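Local coordinates for protein uricase (Arthrobacter globiformis, PDB 2YZC) that catalyses the oxidation of uric acid to 5-hydroxyisourate, which is processed further to (S)-allantoin, at residues N33-E38 against D120-F125; E38-N43 against D80-T85. All coordinates share one frame; numbering follows the deposited sequence.

Contact 1 (N33-E38 against D120-F125); sequences NTARHE and DHDHAF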
loop_
_atom_site.group_PDB
_atom_site.type_symbol
_atom_site.label_atom_id
_atom_site.label_comp_id
_atom_site.label_asym_id
_atom_site.label_seq_id
_atom_site.Cartn_x
_atom_site.Cartn_y
_atom_site.Cartn_z
ATOM N N ASN A 33 -20.628 -2.203 29.863
ATOM C CA ASN A 33 -21.277 -2.512 31.133
ATOM C C ASN A 33 -22.263 -1.383 31.406
ATOM O O ASN A 33 -23.377 -1.611 31.878
ATOM C CB ASN A 33 -20.243 -2.579 32.258
ATOM C CG ASN A 33 -19.115 -3.541 31.951
ATOM O OD1 ASN A 33 -18.380 -3.362 30.980
ATOM N ND2 ASN A 33 -18.971 -4.570 32.779
ATOM N N THR A 34 -21.835 -0.164 31.099
ATOM C CA THR A 34 -22.662 1.020 31.278
ATOM C C THR A 34 -22.916 1.612 29.900
ATOM O O THR A 34 -22.411 1.102 28.900
ATOM C CB THR A 34 -21.955 2.080 32.145
ATOM O OG1 THR A 34 -20.738 2.486 31.509
ATOM C CG2 THR A 34 -21.641 1.515 33.524
ATOM N N ALA A 35 -23.696 2.685 29.849
ATOM C CA ALA A 35 -24.010 3.340 28.585
ATOM C C ALA A 35 -22.764 3.979 27.972
ATOM O O ALA A 35 -22.743 4.304 26.787
ATOM C CB ALA A 35 -25.084 4.396 28.806
ATOM N N ARG A 36 -21.731 4.153 28.789
ATOM C CA ARG A 36 -20.470 4.754 28.356
ATOM C C ARG A 36 -19.561 3.649 27.804
ATOM O O ARG A 36 -18.768 3.072 28.544
ATOM C CB ARG A 36 -19.801 5.430 29.559
ATOM C CG ARG A 36 -18.574 6.272 29.252
ATOM C CD ARG A 36 -18.936 7.550 28.509
ATOM N NE ARG A 36 -17.849 8.525 28.559
ATOM C CZ ARG A 36 -17.830 9.665 27.875
ATOM N NH1 ARG A 36 -18.843 9.981 27.079
ATOM N NH2 ARG A 36 -16.797 10.485 27.988
ATOM N N HIS A 37 -19.682 3.361 26.510
ATOM C CA HIS A 37 -18.885 2.310 25.878
ATOM C C HIS A 37 -17.405 2.646 25.708
ATOM O O HIS A 37 -17.028 3.807 25.562
ATOM C CB HIS A 37 -19.459 1.955 24.497
ATOM C CG HIS A 37 -20.828 1.349 24.536
ATOM N ND1 HIS A 37 -21.430 0.804 23.421
ATOM C CD2 HIS A 37 -21.725 1.226 25.545
ATOM C CE1 HIS A 37 -22.637 0.372 23.740
ATOM N NE2 HIS A 37 -22.840 0.615 25.022
ATOM N N GLU A 38 -16.577 1.607 25.730
ATOM C CA GLU A 38 -15.136 1.737 25.537
ATOM C C GLU A 38 -14.772 0.811 24.377
ATOM O O GLU A 38 -15.405 -0.235 24.185
ATOM C CB GLU A 38 -14.361 1.302 26.786
ATOM C CG GLU A 38 -14.655 2.099 28.050
ATOM C CD GLU A 38 -14.420 3.588 27.883
ATOM O OE1 GLU A 38 -13.411 3.975 27.253
ATOM O OE2 GLU A 38 -15.243 4.381 28.393
ATOM N N ASP A 120 -17.388 13.681 22.534
ATOM C CA ASP A 120 -17.604 13.024 23.820
ATOM C C ASP A 120 -18.806 12.073 23.850
ATOM O O ASP A 120 -19.338 11.772 24.919
ATOM C CB ASP A 120 -17.755 14.088 24.915
ATOM C CG ASP A 120 -17.473 13.545 26.301
ATOM O OD1 ASP A 120 -16.420 12.893 26.479
ATOM O OD2 ASP A 120 -18.296 13.776 27.214
ATOM N N HIS A 121 -19.221 11.597 22.680
ATOM C CA HIS A 121 -20.360 10.684 22.563
ATOM C C HIS A 121 -20.118 9.382 23.334
ATOM O O HIS A 121 -18.987 8.914 23.435
ATOM C CB HIS A 121 -20.620 10.381 21.082
ATOM C CG HIS A 121 -21.972 9.801 20.807
ATOM N ND1 HIS A 121 -22.311 8.507 21.137
ATOM C CD2 HIS A 121 -23.077 10.350 20.249
ATOM C CE1 HIS A 121 -23.568 8.283 20.796
ATOM N NE2 HIS A 121 -24.056 9.386 20.254
ATOM N N ASP A 122 -21.189 8.802 23.872
ATOM C CA ASP A 122 -21.095 7.564 24.641
ATOM C C ASP A 122 -20.724 6.334 23.818
ATOM O O ASP A 122 -20.110 5.405 24.345
ATOM C CB ASP A 122 -22.416 7.284 25.368
ATOM C CG ASP A 122 -22.613 8.165 26.594
ATOM O OD1 ASP A 122 -23.742 8.188 27.128
ATOM O OD2 ASP A 122 -21.643 8.827 27.031
ATOM N N HIS A 123 -21.103 6.308 22.543
ATOM C CA HIS A 123 -20.790 5.144 21.717
ATOM C C HIS A 123 -20.520 5.417 20.236
ATOM O O HIS A 123 -20.841 4.590 19.388
ATOM C CB HIS A 123 -21.902 4.092 21.846
ATOM C CG HIS A 123 -23.262 4.584 21.451
ATOM N ND1 HIS A 123 -24.205 4.985 22.373
ATOM C CD2 HIS A 123 -23.841 4.726 20.234
ATOM C CE1 HIS A 123 -25.307 5.353 21.741
ATOM N NE2 HIS A 123 -25.112 5.205 20.443
ATOM N N ALA A 124 -19.938 6.574 19.931
ATOM C CA ALA A 124 -19.594 6.937 18.558
ATOM C C ALA A 124 -18.152 7.429 18.610
ATOM O O ALA A 124 -17.831 8.339 19.378
ATOM C CB ALA A 124 -20.513 8.033 18.044
ATOM N N PHE A 125 -17.285 6.831 17.796
ATOM C CA PHE A 125 -15.868 7.181 17.808
ATOM C C PHE A 125 -15.261 7.395 16.428
ATOM O O PHE A 125 -15.841 7.015 15.416
ATOM C CB PHE A 125 -15.070 6.071 18.501
ATOM C CG PHE A 125 -15.740 5.490 19.713
ATOM C CD1 PHE A 125 -16.803 4.599 19.579
ATOM C CD2 PHE A 125 -15.290 5.810 20.990
ATOM C CE1 PHE A 125 -17.406 4.030 20.697
ATOM C CE2 PHE A 125 -15.884 5.249 22.117
ATOM C CZ PHE A 125 -16.944 4.357 21.971
HETATM O O HOH W 1 -24.647 4.149 24.869
#
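Two connecting loops at one end of the uricase antiparallel sheet meet here through a salt-bridge network of Arg36 with Asp120 and Asp122. The guanidinium holds Asp120 end-on with both terminal nitrogens: NH2 of Arg36 donates to OD1 of Asp120 at 2.9 Å in a nearly straight bond (N-H...O 170°), while NH1 of Arg36 reaches the backbone O of Asp120 at 2.8 Å. NH2 meets OD1 of Asp120 from above the carboxylate plane, and NH1 meets the backbone O from above the peptide carbonyl plane. NH1 of Arg36 also serves OD2 of Asp122 at 3.0 Å, with this oxygen close to the guanidinium plane although the carboxylate is turned 89° against it. A bend at chi2 (70°) swings CD of Arg36 to 3.3 Å from the same OD2 of Asp122. The two carboxylates probably offset the like charge of nearby Arg117.

Beside the network, N of His37 makes a weak hydrogen bond to O of Asp122 (3.0 Å). A water bridges the loops as well, donating to O of Ala35 and lying 2.7 Å from ND1 of His123. The side chains of His37 and His123 lie side by side and point the same way, their rings meeting obliquely; the nearest contact between these side chains is ND1 of His37 to CB of His123, 3.7 Å. ND1 of His37 is hydrogen-bonded to Ser158 of a second subunit. Further in, O of His37 lies at the edge of the Phe125 ring, near its plane, 3.6 Å from CZ of Phe125, and accepts a hydrogen bond from Arg117.

Ala124 and Phe125 pair antiparallel with a strand of that second subunit, placing these loops at an intersubunit edge where the uricase sheet continues from one chain to the next.

Contact 2 (E38-N43 against D80-T85); sequences EIQDLN and DGFATT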
loop_
_atom_site.group_PDB
_atom_site.type_symbol
_atom_site.label_atom_id
_atom_site.label_comp_id
_atom_site.label_asym_id
_atom_site.label_seq_id
_atom_site.Cartn_x
_atom_site.Cartn_y
_atom_site.Cartn_z
ATOM N N GLU A 38 -16.577 1.607 25.730
ATOM C CA GLU A 38 -15.136 1.737 25.537
ATOM C C GLU A 38 -14.772 0.811 24.377
ATOM O O GLU A 38 -15.405 -0.235 24.185
ATOM C CB GLU A 38 -14.361 1.302 26.786
ATOM C CG GLU A 38 -14.655 2.099 28.050
ATOM C CD GLU A 38 -14.420 3.588 27.883
ATOM O OE1 GLU A 38 -13.411 3.975 27.253
ATOM O OE2 GLU A 38 -15.243 4.381 28.393
ATOM N N ILE A 39 -13.750 1.195 23.618
ATOM C CA ILE A 39 -13.299 0.416 22.470
ATOM C C ILE A 39 -11.818 0.054 22.545
ATOM O O ILE A 39 -10.976 0.909 22.813
ATOM C CB ILE A 39 -13.504 1.204 21.143
ATOM C CG1 ILE A 39 -14.985 1.529 20.941
ATOM C CG2 ILE A 39 -12.964 0.395 19.961
ATOM C CD1 ILE A 39 -15.868 0.313 20.794
ATOM N N GLN A 40 -11.510 -1.219 22.316
ATOM C CA GLN A 40 -10.124 -1.684 22.273
ATOM C C GLN A 40 -10.025 -2.350 20.900
ATOM O O GLN A 40 -10.823 -3.223 20.567
ATOM C CB GLN A 40 -9.836 -2.663 23.417
ATOM C CG GLN A 40 -9.698 -1.953 24.770
ATOM C CD GLN A 40 -9.581 -2.920 25.930
ATOM O OE1 GLN A 40 -8.527 -3.040 26.559
ATOM N NE2 GLN A 40 -10.663 -3.623 26.214
ATOM N N ASP A 41 -9.058 -1.912 20.100
ATOM C CA ASP A 41 -8.905 -2.395 18.727
ATOM C C ASP A 41 -7.487 -2.936 18.533
ATOM O O ASP A 41 -6.525 -2.175 18.605
ATOM C CB ASP A 41 -9.168 -1.209 17.782
ATOM C CG ASP A 41 -9.391 -1.623 16.338
ATOM O OD1 ASP A 41 -9.116 -2.789 15.984
ATOM O OD2 ASP A 41 -9.840 -0.757 15.544
ATOM N N LEU A 42 -7.370 -4.240 18.275
ATOM C CA LEU A 42 -6.067 -4.889 18.104
ATOM C C LEU A 42 -5.905 -5.755 16.849
ATOM O O LEU A 42 -6.882 -6.258 16.292
ATOM C CB LEU A 42 -5.770 -5.796 19.308
ATOM C CG LEU A 42 -5.759 -5.236 20.732
ATOM C CD1 LEU A 42 -5.558 -6.385 21.726
ATOM C CD2 LEU A 42 -4.653 -4.209 20.872
ATOM N N ASN A 43 -4.650 -5.923 16.429
ATOM C CA ASN A 43 -4.283 -6.784 15.304
ATOM C C ASN A 43 -3.310 -7.746 15.992
ATOM O O ASN A 43 -2.153 -7.392 16.238
ATOM C CB ASN A 43 -3.552 -5.992 14.213
ATOM C CG ASN A 43 -3.323 -6.809 12.953
ATOM O OD1 ASN A 43 -2.446 -6.494 12.139
ATOM N ND2 ASN A 43 -4.116 -7.856 12.776
ATOM N N ASP A 80 -13.371 -12.123 28.185
ATOM C CA ASP A 80 -13.195 -11.802 29.604
ATOM C C ASP A 80 -12.670 -10.389 29.817
ATOM O O ASP A 80 -12.631 -9.896 30.944
ATOM C CB ASP A 80 -12.227 -12.788 30.260
ATOM C CG ASP A 80 -12.698 -14.218 30.155
ATOM O OD1 ASP A 80 -13.865 -14.481 30.511
ATOM O OD2 ASP A 80 -11.903 -15.077 29.717
ATOM N N GLY A 81 -12.259 -9.741 28.734
ATOM C CA GLY A 81 -11.732 -8.397 28.849
ATOM C C GLY A 81 -10.271 -8.409 29.263
ATOM O O GLY A 81 -9.770 -9.397 29.794
ATOM N N PHE A 82 -9.585 -7.303 29.019
ATOM C CA PHE A 82 -8.177 -7.188 29.362
ATOM C C PHE A 82 -7.848 -5.730 29.642
ATOM O O PHE A 82 -8.326 -4.833 28.946
ATOM C CB PHE A 82 -7.300 -7.726 28.225
ATOM C CG PHE A 82 -7.732 -7.281 26.854
ATOM C CD1 PHE A 82 -8.782 -7.921 26.201
ATOM C CD2 PHE A 82 -7.082 -6.227 26.212
ATOM C CE1 PHE A 82 -9.183 -7.519 24.921
ATOM C CE2 PHE A 82 -7.472 -5.818 24.936
ATOM C CZ PHE A 82 -8.526 -6.467 24.287
ATOM N N ALA A 83 -7.032 -5.504 30.667
ATOM C CA ALA A 83 -6.648 -4.158 31.080
ATOM C C ALA A 83 -5.789 -3.444 30.045
ATOM O O ALA A 83 -6.021 -2.278 29.733
ATOM C CB ALA A 83 -5.909 -4.219 32.416
ATOM N N THR A 84 -4.795 -4.150 29.520
ATOM C CA THR A 84 -3.901 -3.575 28.524
ATOM C C THR A 84 -3.578 -4.629 27.478
ATOM O O THR A 84 -3.857 -5.811 27.666
ATOM C CB THR A 84 -2.564 -3.123 29.154
ATOM O OG1 THR A 84 -1.909 -4.263 29.723
ATOM C CG2 THR A 84 -2.798 -2.078 30.249
ATOM N N THR A 85 -2.984 -4.184 26.378
ATOM C CA THR A 85 -2.602 -5.078 25.298
ATOM C C THR A 85 -1.531 -6.055 25.785
ATOM O O THR A 85 -1.589 -7.251 25.493
ATOM C CB THR A 85 -2.065 -4.271 24.104
ATOM O OG1 THR A 85 -3.103 -3.413 23.615
ATOM C CG2 THR A 85 -1.600 -5.193 22.989
#
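Gln40 and Phe82 meet tip to tip, the amide of Gln40 lying over one face of the Phe82 ring with the two planes only 24° apart. CD of Gln40 stands 3.7 Å from CE2 of Phe82, a separation consistent with amide-on-ring stacking. The chain of Gln40 is extended beyond CG (chi2 173°), which carries CD out from the strand to the ring. Leu42 adds the apolar part: its CD1 packs 3.8 Å from CE2 of Phe82. Its other branch, CD2, comes to 3.2 Å from OG1 of Thr85 and also touches CG2 of that residue.

Gln40 and Leu42, two residues apart on strand 38-50, direct their CB atoms toward the loop, so one face of the antiparallel uricase sheet packs on the connection between helices 67-78 and 85-99. Gly81, with positive phi (82°), is where the chain leaves helical geometry after the first of these helices. Thr84 is the N-cap of the second, its side chain capping a backbone N just past Thr85.

Farther out, OG1 of Thr85 is hydrogen-bonded to Gln112 of strand 103-117, and the Phe82 ring also meets that of Phe88 in helix 85-99. Backbone hydrogen bonds hold the strand between its neighbours, Leu42 to Leu27 and Asp41 to Phe113.

How the contacts relate
Glu38 is common to both contacts: it is the last residue of 33-38 and the first of strand 38-50, and the centres of the contacts lie about 15 Å apart. Along the chain, residues 80-85 fall within the span closed by 33-38 and 120-125, so contact 2 is nested inside contact 1. The two also touch directly, CE1 of Phe125 packing 3.5 Å from CG1 of Ile39. Contact 1 lies farther out, about 28 Å from the chain centre to its own centre, against about 18 Å for contact 2. Both reach the same sheet but lie away from the urate and allantoate sites.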